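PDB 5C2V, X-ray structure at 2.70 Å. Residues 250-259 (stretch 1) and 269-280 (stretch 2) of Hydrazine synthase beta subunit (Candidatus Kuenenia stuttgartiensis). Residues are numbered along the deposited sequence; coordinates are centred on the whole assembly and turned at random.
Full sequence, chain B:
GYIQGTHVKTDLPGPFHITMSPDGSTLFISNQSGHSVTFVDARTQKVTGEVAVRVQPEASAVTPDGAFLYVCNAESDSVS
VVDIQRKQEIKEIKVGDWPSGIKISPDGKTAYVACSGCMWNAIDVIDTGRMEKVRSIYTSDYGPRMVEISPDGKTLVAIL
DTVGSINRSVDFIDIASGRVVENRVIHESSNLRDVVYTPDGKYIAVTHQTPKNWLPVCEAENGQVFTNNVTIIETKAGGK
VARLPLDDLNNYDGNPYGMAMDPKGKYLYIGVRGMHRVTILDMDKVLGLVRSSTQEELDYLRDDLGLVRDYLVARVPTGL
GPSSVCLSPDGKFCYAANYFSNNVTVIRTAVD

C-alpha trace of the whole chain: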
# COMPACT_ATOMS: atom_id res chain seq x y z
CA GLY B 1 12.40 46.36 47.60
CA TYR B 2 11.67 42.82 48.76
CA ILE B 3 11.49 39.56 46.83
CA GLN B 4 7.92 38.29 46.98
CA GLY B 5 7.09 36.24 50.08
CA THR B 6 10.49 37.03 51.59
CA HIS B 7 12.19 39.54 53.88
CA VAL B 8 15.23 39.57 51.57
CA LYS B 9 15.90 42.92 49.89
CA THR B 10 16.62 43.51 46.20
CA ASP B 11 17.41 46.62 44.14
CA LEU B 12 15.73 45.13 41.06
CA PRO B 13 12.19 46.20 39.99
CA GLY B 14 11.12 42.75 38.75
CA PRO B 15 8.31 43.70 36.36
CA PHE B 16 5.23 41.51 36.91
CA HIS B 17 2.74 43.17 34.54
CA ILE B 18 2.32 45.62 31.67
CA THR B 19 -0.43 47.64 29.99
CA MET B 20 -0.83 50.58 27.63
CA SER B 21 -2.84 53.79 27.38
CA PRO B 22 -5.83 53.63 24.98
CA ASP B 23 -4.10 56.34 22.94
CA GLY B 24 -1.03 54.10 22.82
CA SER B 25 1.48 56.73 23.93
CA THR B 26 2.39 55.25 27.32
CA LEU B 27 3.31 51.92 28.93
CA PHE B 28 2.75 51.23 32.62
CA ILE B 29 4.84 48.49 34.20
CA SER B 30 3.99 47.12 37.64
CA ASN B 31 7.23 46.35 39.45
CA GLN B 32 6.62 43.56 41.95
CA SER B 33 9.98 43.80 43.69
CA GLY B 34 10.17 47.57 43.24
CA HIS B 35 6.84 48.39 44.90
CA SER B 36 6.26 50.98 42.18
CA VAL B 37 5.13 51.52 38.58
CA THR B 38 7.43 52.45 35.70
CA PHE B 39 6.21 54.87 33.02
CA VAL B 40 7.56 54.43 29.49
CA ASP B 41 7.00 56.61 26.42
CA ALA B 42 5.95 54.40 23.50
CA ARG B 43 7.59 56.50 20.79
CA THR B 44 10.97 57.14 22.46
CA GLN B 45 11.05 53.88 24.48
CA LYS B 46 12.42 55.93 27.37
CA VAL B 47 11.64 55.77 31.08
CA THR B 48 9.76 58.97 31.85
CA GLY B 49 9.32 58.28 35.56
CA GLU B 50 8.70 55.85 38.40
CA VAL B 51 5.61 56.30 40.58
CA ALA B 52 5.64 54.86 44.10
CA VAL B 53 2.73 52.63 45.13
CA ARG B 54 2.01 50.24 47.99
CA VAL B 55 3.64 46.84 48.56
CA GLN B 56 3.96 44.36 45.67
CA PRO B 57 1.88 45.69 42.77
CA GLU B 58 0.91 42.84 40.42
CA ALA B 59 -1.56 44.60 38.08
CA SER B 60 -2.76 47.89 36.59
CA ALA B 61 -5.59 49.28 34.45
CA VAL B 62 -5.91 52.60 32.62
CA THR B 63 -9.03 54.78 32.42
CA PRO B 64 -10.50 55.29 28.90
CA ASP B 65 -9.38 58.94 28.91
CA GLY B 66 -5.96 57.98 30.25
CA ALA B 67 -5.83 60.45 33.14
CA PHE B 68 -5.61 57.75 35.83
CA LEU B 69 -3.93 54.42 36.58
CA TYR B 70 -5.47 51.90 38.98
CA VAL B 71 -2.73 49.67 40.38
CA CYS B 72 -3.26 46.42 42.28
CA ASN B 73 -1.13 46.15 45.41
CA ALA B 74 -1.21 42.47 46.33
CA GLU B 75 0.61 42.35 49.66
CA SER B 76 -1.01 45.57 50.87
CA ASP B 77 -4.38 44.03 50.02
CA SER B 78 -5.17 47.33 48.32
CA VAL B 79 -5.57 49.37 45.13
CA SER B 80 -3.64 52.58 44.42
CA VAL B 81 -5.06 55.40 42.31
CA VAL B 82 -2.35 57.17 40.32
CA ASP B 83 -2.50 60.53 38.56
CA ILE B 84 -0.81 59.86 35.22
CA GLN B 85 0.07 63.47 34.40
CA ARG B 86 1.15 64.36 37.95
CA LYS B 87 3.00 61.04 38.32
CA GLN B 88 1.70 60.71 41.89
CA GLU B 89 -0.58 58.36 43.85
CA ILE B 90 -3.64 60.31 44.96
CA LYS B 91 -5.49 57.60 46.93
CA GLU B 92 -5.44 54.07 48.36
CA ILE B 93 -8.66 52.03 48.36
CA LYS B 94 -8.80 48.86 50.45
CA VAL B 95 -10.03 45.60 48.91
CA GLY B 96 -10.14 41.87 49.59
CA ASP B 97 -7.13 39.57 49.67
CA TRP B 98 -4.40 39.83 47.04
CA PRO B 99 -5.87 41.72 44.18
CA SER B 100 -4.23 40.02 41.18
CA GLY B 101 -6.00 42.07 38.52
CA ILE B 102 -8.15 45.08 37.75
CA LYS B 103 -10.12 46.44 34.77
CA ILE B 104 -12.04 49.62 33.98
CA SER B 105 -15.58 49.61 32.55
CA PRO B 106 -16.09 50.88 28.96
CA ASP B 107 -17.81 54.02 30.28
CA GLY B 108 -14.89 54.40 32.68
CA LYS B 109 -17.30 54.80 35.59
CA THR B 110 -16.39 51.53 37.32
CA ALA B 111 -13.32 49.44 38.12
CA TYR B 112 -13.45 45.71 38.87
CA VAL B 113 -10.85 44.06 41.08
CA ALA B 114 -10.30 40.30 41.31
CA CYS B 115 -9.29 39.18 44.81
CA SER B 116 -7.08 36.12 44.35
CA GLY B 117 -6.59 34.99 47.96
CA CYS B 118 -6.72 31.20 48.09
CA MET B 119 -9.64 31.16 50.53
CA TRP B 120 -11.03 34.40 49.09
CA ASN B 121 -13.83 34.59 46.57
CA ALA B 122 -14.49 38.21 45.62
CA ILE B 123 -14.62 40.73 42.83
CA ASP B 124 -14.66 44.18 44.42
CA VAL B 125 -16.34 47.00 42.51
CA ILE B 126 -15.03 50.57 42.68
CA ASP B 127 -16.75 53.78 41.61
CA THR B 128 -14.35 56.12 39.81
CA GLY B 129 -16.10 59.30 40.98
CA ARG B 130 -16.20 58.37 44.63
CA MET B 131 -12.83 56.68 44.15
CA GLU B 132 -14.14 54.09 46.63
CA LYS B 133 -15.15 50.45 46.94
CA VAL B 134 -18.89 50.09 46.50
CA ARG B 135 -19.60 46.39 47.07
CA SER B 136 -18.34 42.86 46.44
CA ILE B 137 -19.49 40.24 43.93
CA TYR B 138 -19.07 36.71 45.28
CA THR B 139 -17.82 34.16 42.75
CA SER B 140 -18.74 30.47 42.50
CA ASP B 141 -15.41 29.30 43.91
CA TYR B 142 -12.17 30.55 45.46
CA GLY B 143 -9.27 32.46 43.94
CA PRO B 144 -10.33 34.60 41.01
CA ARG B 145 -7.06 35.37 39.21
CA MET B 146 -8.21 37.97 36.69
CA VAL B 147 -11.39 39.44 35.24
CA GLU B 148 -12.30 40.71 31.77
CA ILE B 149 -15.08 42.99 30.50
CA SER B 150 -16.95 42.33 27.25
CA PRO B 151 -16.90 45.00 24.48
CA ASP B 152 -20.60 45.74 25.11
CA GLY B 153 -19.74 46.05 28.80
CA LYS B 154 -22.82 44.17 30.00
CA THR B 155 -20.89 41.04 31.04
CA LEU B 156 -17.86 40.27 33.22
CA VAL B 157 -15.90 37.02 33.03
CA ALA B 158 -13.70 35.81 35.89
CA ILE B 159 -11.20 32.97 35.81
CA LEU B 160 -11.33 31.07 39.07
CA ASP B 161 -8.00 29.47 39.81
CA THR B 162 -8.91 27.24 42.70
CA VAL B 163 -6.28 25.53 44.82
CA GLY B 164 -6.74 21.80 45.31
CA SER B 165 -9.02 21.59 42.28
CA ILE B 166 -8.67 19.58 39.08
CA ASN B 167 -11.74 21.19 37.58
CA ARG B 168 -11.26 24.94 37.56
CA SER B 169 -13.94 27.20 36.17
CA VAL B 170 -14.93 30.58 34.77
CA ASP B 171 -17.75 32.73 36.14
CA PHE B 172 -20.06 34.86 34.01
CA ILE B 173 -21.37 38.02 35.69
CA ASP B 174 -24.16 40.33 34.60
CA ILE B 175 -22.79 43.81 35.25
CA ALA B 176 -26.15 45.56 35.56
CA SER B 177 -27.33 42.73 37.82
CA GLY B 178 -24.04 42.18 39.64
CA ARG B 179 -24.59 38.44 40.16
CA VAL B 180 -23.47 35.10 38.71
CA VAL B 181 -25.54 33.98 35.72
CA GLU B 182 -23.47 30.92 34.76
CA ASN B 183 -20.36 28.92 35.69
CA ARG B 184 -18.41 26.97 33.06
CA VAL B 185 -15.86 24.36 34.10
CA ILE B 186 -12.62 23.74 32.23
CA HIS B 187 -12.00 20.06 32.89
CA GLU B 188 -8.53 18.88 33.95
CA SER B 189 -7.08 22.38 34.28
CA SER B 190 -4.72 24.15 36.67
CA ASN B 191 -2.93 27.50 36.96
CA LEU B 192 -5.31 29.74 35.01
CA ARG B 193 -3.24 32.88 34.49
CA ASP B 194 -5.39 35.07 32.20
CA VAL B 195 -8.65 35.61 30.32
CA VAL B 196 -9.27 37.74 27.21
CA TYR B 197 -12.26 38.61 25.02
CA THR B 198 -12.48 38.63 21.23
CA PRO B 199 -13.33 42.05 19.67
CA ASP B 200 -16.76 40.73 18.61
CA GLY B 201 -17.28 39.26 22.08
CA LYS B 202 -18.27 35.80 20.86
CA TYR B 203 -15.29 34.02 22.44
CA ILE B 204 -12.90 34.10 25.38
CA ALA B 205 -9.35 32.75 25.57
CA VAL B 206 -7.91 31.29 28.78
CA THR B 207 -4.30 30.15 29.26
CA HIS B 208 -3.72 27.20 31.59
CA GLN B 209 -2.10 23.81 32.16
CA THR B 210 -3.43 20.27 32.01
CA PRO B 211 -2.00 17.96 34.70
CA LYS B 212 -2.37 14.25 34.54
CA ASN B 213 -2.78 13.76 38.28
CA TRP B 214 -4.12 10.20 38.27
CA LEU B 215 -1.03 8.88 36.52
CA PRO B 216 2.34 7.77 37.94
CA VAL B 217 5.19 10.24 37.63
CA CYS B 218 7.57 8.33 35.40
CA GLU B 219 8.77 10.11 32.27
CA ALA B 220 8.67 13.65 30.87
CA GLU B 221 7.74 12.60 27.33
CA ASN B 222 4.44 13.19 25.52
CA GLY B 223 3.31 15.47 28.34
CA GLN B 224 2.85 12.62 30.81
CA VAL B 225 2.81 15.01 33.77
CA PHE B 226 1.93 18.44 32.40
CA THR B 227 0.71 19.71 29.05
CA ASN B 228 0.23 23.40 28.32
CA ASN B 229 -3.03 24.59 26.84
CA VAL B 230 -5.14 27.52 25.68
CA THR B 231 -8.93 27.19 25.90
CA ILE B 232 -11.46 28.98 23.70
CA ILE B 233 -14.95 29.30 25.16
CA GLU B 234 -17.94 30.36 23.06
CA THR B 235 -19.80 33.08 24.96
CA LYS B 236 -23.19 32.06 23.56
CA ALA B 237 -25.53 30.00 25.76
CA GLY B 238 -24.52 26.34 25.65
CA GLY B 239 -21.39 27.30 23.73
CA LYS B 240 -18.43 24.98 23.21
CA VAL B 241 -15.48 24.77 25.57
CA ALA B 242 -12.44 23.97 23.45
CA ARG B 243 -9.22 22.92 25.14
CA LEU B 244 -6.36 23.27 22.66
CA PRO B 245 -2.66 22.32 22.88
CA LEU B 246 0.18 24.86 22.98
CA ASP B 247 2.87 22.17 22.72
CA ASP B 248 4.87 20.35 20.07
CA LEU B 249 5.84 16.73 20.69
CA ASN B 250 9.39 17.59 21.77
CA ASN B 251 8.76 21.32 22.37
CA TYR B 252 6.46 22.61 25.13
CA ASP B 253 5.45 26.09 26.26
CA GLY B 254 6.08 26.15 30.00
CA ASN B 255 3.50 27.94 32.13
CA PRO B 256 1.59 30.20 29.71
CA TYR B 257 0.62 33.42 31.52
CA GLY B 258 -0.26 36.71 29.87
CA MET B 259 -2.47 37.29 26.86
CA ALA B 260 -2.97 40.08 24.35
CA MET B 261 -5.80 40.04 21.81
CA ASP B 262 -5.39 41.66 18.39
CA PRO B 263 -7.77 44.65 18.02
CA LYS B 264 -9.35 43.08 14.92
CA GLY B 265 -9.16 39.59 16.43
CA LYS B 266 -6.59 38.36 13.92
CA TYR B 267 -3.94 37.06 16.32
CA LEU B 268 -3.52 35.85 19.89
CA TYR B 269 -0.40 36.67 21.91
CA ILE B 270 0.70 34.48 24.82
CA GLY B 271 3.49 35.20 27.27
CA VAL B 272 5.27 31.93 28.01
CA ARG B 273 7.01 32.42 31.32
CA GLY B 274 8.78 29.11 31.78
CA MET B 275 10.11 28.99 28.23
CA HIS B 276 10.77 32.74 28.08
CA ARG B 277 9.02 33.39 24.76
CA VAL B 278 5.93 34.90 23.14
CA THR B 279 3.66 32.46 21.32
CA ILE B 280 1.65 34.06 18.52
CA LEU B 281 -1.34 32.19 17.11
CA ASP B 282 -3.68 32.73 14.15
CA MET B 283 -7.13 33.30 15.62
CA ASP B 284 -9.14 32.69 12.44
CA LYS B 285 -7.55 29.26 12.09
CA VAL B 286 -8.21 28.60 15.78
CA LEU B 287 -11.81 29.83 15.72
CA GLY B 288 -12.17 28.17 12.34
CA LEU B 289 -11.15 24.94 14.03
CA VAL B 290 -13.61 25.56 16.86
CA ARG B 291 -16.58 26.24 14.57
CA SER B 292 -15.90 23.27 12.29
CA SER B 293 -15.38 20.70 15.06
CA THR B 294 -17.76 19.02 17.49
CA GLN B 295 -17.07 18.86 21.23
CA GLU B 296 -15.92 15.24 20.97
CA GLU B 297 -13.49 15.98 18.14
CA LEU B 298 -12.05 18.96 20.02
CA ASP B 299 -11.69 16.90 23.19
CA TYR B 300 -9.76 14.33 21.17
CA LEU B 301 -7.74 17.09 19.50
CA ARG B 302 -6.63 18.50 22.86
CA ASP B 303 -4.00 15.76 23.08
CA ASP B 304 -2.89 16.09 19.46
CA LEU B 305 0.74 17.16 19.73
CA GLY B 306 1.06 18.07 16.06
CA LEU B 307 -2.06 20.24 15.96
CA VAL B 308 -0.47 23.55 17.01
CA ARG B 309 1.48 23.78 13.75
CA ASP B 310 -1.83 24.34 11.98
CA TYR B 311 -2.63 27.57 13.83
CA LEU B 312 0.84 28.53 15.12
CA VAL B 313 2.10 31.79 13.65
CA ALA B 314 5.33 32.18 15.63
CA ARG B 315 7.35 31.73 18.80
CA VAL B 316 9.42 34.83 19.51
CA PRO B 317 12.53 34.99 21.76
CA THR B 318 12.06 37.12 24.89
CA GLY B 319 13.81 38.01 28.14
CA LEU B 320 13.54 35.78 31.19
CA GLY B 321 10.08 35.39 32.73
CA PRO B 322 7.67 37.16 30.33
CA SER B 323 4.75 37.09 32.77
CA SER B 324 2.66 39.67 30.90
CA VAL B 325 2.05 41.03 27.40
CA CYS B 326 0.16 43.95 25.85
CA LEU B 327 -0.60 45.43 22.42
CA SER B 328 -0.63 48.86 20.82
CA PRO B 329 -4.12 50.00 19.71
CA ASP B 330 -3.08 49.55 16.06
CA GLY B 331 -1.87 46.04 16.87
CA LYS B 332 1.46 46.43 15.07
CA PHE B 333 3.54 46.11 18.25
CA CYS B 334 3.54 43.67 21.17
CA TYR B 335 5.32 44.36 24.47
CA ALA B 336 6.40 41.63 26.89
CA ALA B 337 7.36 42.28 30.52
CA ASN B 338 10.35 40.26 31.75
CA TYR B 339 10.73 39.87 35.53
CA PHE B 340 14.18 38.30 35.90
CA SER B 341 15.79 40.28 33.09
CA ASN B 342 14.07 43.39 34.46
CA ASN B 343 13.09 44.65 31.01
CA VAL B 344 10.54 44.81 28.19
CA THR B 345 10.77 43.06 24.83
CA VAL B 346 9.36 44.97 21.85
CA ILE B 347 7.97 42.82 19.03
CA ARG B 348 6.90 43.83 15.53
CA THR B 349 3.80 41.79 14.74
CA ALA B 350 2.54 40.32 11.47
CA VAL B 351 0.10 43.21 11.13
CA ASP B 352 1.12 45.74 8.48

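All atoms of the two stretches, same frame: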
# COMPACT_ATOMS: atom_id res chain seq x y z
N ASN B 250 8.15 17.37 21.02
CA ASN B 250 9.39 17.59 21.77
C ASN B 250 9.60 19.03 22.24
O ASN B 250 10.63 19.34 22.85
CB ASN B 250 10.58 17.13 20.93
CG ASN B 250 10.50 15.65 20.58
OD1 ASN B 250 10.89 14.79 21.36
ND2 ASN B 250 9.98 15.35 19.39
N ASN B 251 8.65 19.92 21.96
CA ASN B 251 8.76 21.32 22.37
C ASN B 251 7.48 21.82 23.06
O ASN B 251 6.41 21.84 22.46
CB ASN B 251 9.08 22.21 21.17
CG ASN B 251 9.74 23.52 21.57
OD1 ASN B 251 9.52 24.04 22.66
ND2 ASN B 251 10.56 24.06 20.68
N TYR B 252 7.61 22.23 24.32
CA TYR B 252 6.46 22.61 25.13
C TYR B 252 6.55 24.08 25.52
O TYR B 252 7.65 24.63 25.63
CB TYR B 252 6.37 21.74 26.38
CG TYR B 252 6.12 20.27 26.09
CD1 TYR B 252 7.12 19.47 25.55
CD2 TYR B 252 4.89 19.69 26.37
CE1 TYR B 252 6.90 18.14 25.29
CE2 TYR B 252 4.66 18.35 26.11
CZ TYR B 252 5.67 17.58 25.57
OH TYR B 252 5.45 16.25 25.30
N ASP B 253 5.41 24.73 25.76
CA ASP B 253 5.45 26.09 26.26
C ASP B 253 5.18 26.07 27.75
O ASP B 253 4.04 25.95 28.17
CB ASP B 253 4.40 26.97 25.56
CG ASP B 253 4.76 27.30 24.13
OD1 ASP B 253 5.96 27.47 23.84
OD2 ASP B 253 3.84 27.40 23.29
N GLY B 254 6.22 26.26 28.56
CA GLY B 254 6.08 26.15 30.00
C GLY B 254 5.30 27.29 30.61
O GLY B 254 5.66 28.45 30.43
N ASN B 255 4.25 26.95 31.36
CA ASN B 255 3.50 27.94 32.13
C ASN B 255 3.08 29.17 31.33
O ASN B 255 3.67 30.24 31.48
CB ASN B 255 4.33 28.39 33.34
CG ASN B 255 4.80 27.22 34.19
OD1 ASN B 255 6.00 27.00 34.35
ND2 ASN B 255 3.86 26.47 34.74
N PRO B 256 2.09 29.02 30.44
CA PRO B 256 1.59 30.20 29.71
C PRO B 256 0.89 31.17 30.66
O PRO B 256 0.10 30.72 31.50
CB PRO B 256 0.61 29.59 28.71
CG PRO B 256 0.12 28.34 29.37
CD PRO B 256 1.31 27.81 30.13
N TYR B 257 1.17 32.47 30.55
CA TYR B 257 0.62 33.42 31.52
C TYR B 257 -0.24 34.52 30.93
O TYR B 257 -1.47 34.48 31.02
CB TYR B 257 1.76 34.08 32.30
CG TYR B 257 2.14 33.39 33.58
CD1 TYR B 257 2.55 32.06 33.58
CD2 TYR B 257 2.12 34.07 34.79
CE1 TYR B 257 2.91 31.43 34.75
CE2 TYR B 257 2.48 33.44 35.97
CZ TYR B 257 2.87 32.12 35.94
OH TYR B 257 3.23 31.48 37.10
N GLY B 258 0.41 35.51 30.32
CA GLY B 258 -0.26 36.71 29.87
C GLY B 258 -0.80 36.59 28.47
O GLY B 258 -0.24 35.88 27.64
N MET B 259 -1.88 37.32 28.19
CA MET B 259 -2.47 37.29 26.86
C MET B 259 -2.80 38.68 26.34
O MET B 259 -3.21 39.57 27.08
CB MET B 259 -3.72 36.43 26.85
CG MET B 259 -3.44 34.95 26.65
SD MET B 259 -4.96 33.99 26.52
CE MET B 259 -5.74 34.40 28.07
N TYR B 269 -1.77 36.59 21.39
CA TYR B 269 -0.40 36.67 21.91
C TYR B 269 -0.32 36.11 23.32
O TYR B 269 -1.07 36.53 24.20
CB TYR B 269 0.09 38.12 21.87
CG TYR B 269 0.04 38.74 20.49
CD1 TYR B 269 -1.13 39.31 20.01
CD2 TYR B 269 1.16 38.76 19.68
CE1 TYR B 269 -1.19 39.87 18.75
CE2 TYR B 269 1.12 39.32 18.41
CZ TYR B 269 -0.06 39.87 17.95
OH TYR B 269 -0.12 40.43 16.70
N ILE B 270 0.59 35.17 23.53
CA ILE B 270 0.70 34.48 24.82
C ILE B 270 2.11 34.55 25.40
O ILE B 270 3.05 34.01 24.83
CB ILE B 270 0.31 33.00 24.70
CG1 ILE B 270 -1.12 32.85 24.19
CG2 ILE B 270 0.49 32.29 26.03
CD1 ILE B 270 -1.56 31.42 23.99
N GLY B 271 2.24 35.23 26.53
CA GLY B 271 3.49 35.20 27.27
C GLY B 271 3.74 33.81 27.82
O GLY B 271 2.91 33.27 28.57
N VAL B 272 4.87 33.22 27.47
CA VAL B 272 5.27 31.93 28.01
C VAL B 272 6.44 32.16 28.95
O VAL B 272 7.57 32.43 28.52
CB VAL B 272 5.67 30.94 26.90
CG1 VAL B 272 5.90 29.56 27.49
CG2 VAL B 272 4.59 30.88 25.83
N ARG B 273 6.14 32.00 30.24
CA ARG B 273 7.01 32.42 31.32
C ARG B 273 8.14 31.43 31.58
O ARG B 273 9.28 31.83 31.80
CB ARG B 273 6.18 32.62 32.59
CG ARG B 273 6.81 33.48 33.66
CD ARG B 273 5.90 33.55 34.88
NE ARG B 273 6.27 34.63 35.79
CZ ARG B 273 7.11 34.48 36.82
NH1 ARG B 273 7.66 33.31 37.06
NH2 ARG B 273 7.39 35.52 37.60
N GLY B 274 7.81 30.15 31.55
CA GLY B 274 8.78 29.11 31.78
C GLY B 274 9.77 28.99 30.64
O GLY B 274 10.97 28.79 30.85
N MET B 275 9.27 29.11 29.41
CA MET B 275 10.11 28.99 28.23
C MET B 275 10.60 30.33 27.69
O MET B 275 11.25 30.38 26.65
CB MET B 275 9.36 28.24 27.13
CG MET B 275 9.16 26.76 27.43
SD MET B 275 10.68 25.97 27.99
CE MET B 275 11.65 25.98 26.49
N HIS B 276 10.26 31.41 28.40
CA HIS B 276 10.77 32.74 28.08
C HIS B 276 10.53 33.16 26.63
O HIS B 276 11.45 33.59 25.94
CB HIS B 276 12.28 32.82 28.36
CG HIS B 276 12.69 32.14 29.63
ND1 HIS B 276 12.21 32.52 30.86
CD2 HIS B 276 13.55 31.12 29.85
CE1 HIS B 276 12.75 31.75 31.79
NE2 HIS B 276 13.56 30.89 31.21
N ARG B 277 9.29 33.05 26.16
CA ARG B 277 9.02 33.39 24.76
C ARG B 277 7.57 33.78 24.54
O ARG B 277 6.71 33.43 25.32
CB ARG B 277 9.39 32.21 23.86
CG ARG B 277 8.55 30.97 24.08
CD ARG B 277 9.23 29.74 23.51
NE ARG B 277 8.39 28.55 23.62
CZ ARG B 277 8.82 27.31 23.42
NH1 ARG B 277 10.08 27.08 23.10
NH2 ARG B 277 7.98 26.29 23.55
N VAL B 278 7.31 34.51 23.45
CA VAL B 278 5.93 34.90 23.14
C VAL B 278 5.37 34.04 22.01
O VAL B 278 5.88 34.06 20.89
CB VAL B 278 5.84 36.38 22.76
CG1 VAL B 278 4.41 36.73 22.35
CG2 VAL B 278 6.28 37.26 23.92
N THR B 279 4.31 33.30 22.32
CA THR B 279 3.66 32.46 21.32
C THR B 279 2.53 33.20 20.63
O THR B 279 1.57 33.63 21.28
CB THR B 279 3.12 31.16 21.95
OG1 THR B 279 4.22 30.30 22.28
CG2 THR B 279 2.21 30.43 20.97
N ILE B 280 2.65 33.37 19.32
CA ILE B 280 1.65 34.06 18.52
C ILE B 280 0.87 33.08 17.66
O ILE B 280 1.46 32.31 16.89
CB ILE B 280 2.29 35.13 17.62
CG1 ILE B 280 3.26 36.00 18.43
CG2 ILE B 280 1.21 35.98 16.96
CD1 ILE B 280 4.00 37.02 17.60
O HOH W 1 5.96 30.79 36.99

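Residues 250-259 run as a loop into a strand (256-259) that lies roughly antiparallel to strand 269-272, the first arm of a hairpin whose second arm is strand 277-280; the contact buries 693 Å². The CA-to-CB bond of Asn 251 (chi1 t) points sideways to the hairpin, but its amide end comes nearer, and Asn 251 OD1 accepts hydrogen bonds from Arg 277 NH2 (2.9 Å) and Arg 277 NH1 (3.1 Å) at the edge of the guanidinium. The CA-to-CB bond of Tyr 252 points away, and its backbone makes the contact: Tyr 252 O packs 3.2 Å from Met 275 CG.

Asp 253 is the polar centre of the loop. Its carboxylate forms a salt bridge with Arg 277, whose long side chain, extended beyond chi1 p, brings the guanidinium to it. Asp 253 OD1 accepts from Arg 277 NE at 2.7 Å and from Arg 277 NH2 at a very short 2.4 Å; OD1 is modelled too close to the guanidinium, so its place, and these lengths, are less sure. Asp 253 OD2 accepts from Thr 279 OG1 at 3.1 Å, so one buried carboxylate ties to two residues of the second arm.

At Gly 254 the two stretches come close, Gly 254 CA to Gly 274 CA being 4.4 Å, and Gly 254 O accepts from Gly 274 N at 3.0 Å. Glycine suits both positions: a CB on Gly 274 would clash with Gly 254 O, and one on Gly 254 would sit tightly against Gly 274 CA. The CA-to-CB bond of Asn 255 points sideways and its backbone bonds, Asn 255 O accepting from Arg 273 N at 3.3 Å.

Pro 256 pairs with Val 272 in a non-hydrogen-bonded bridge, a position that asks no amide hydrogen of proline. Pro 256 CB meets Ile 270 CG2 at 3.8 Å, on the sheet face shared with Val 272 and Met 259. Tyr 257 N donates to Gly 271 O at 2.8 Å, nearly linearly. One face of the Tyr 257 ring receives Arg 273 CD, 3.5 Å from the ring centroid, in a CH-pi contact; a water O donates to Tyr 257 OH (2.8 Å) and accepts a weak bond from Arg 273 NH1 (3.0 Å).

Gly 258 O accepts from Gly 271 N at 2.8 Å. Between Pro 256 and Met 259 a beta bulge shifts the register by one, leaving Met 259 opposite Ile 270. There Met 259 CA approaches Tyr 269 O at 3.1 Å in a CA-H...O contact, and Met 259 CG packs 4.0 Å from Ile 270 CG1 before the side chain leads away.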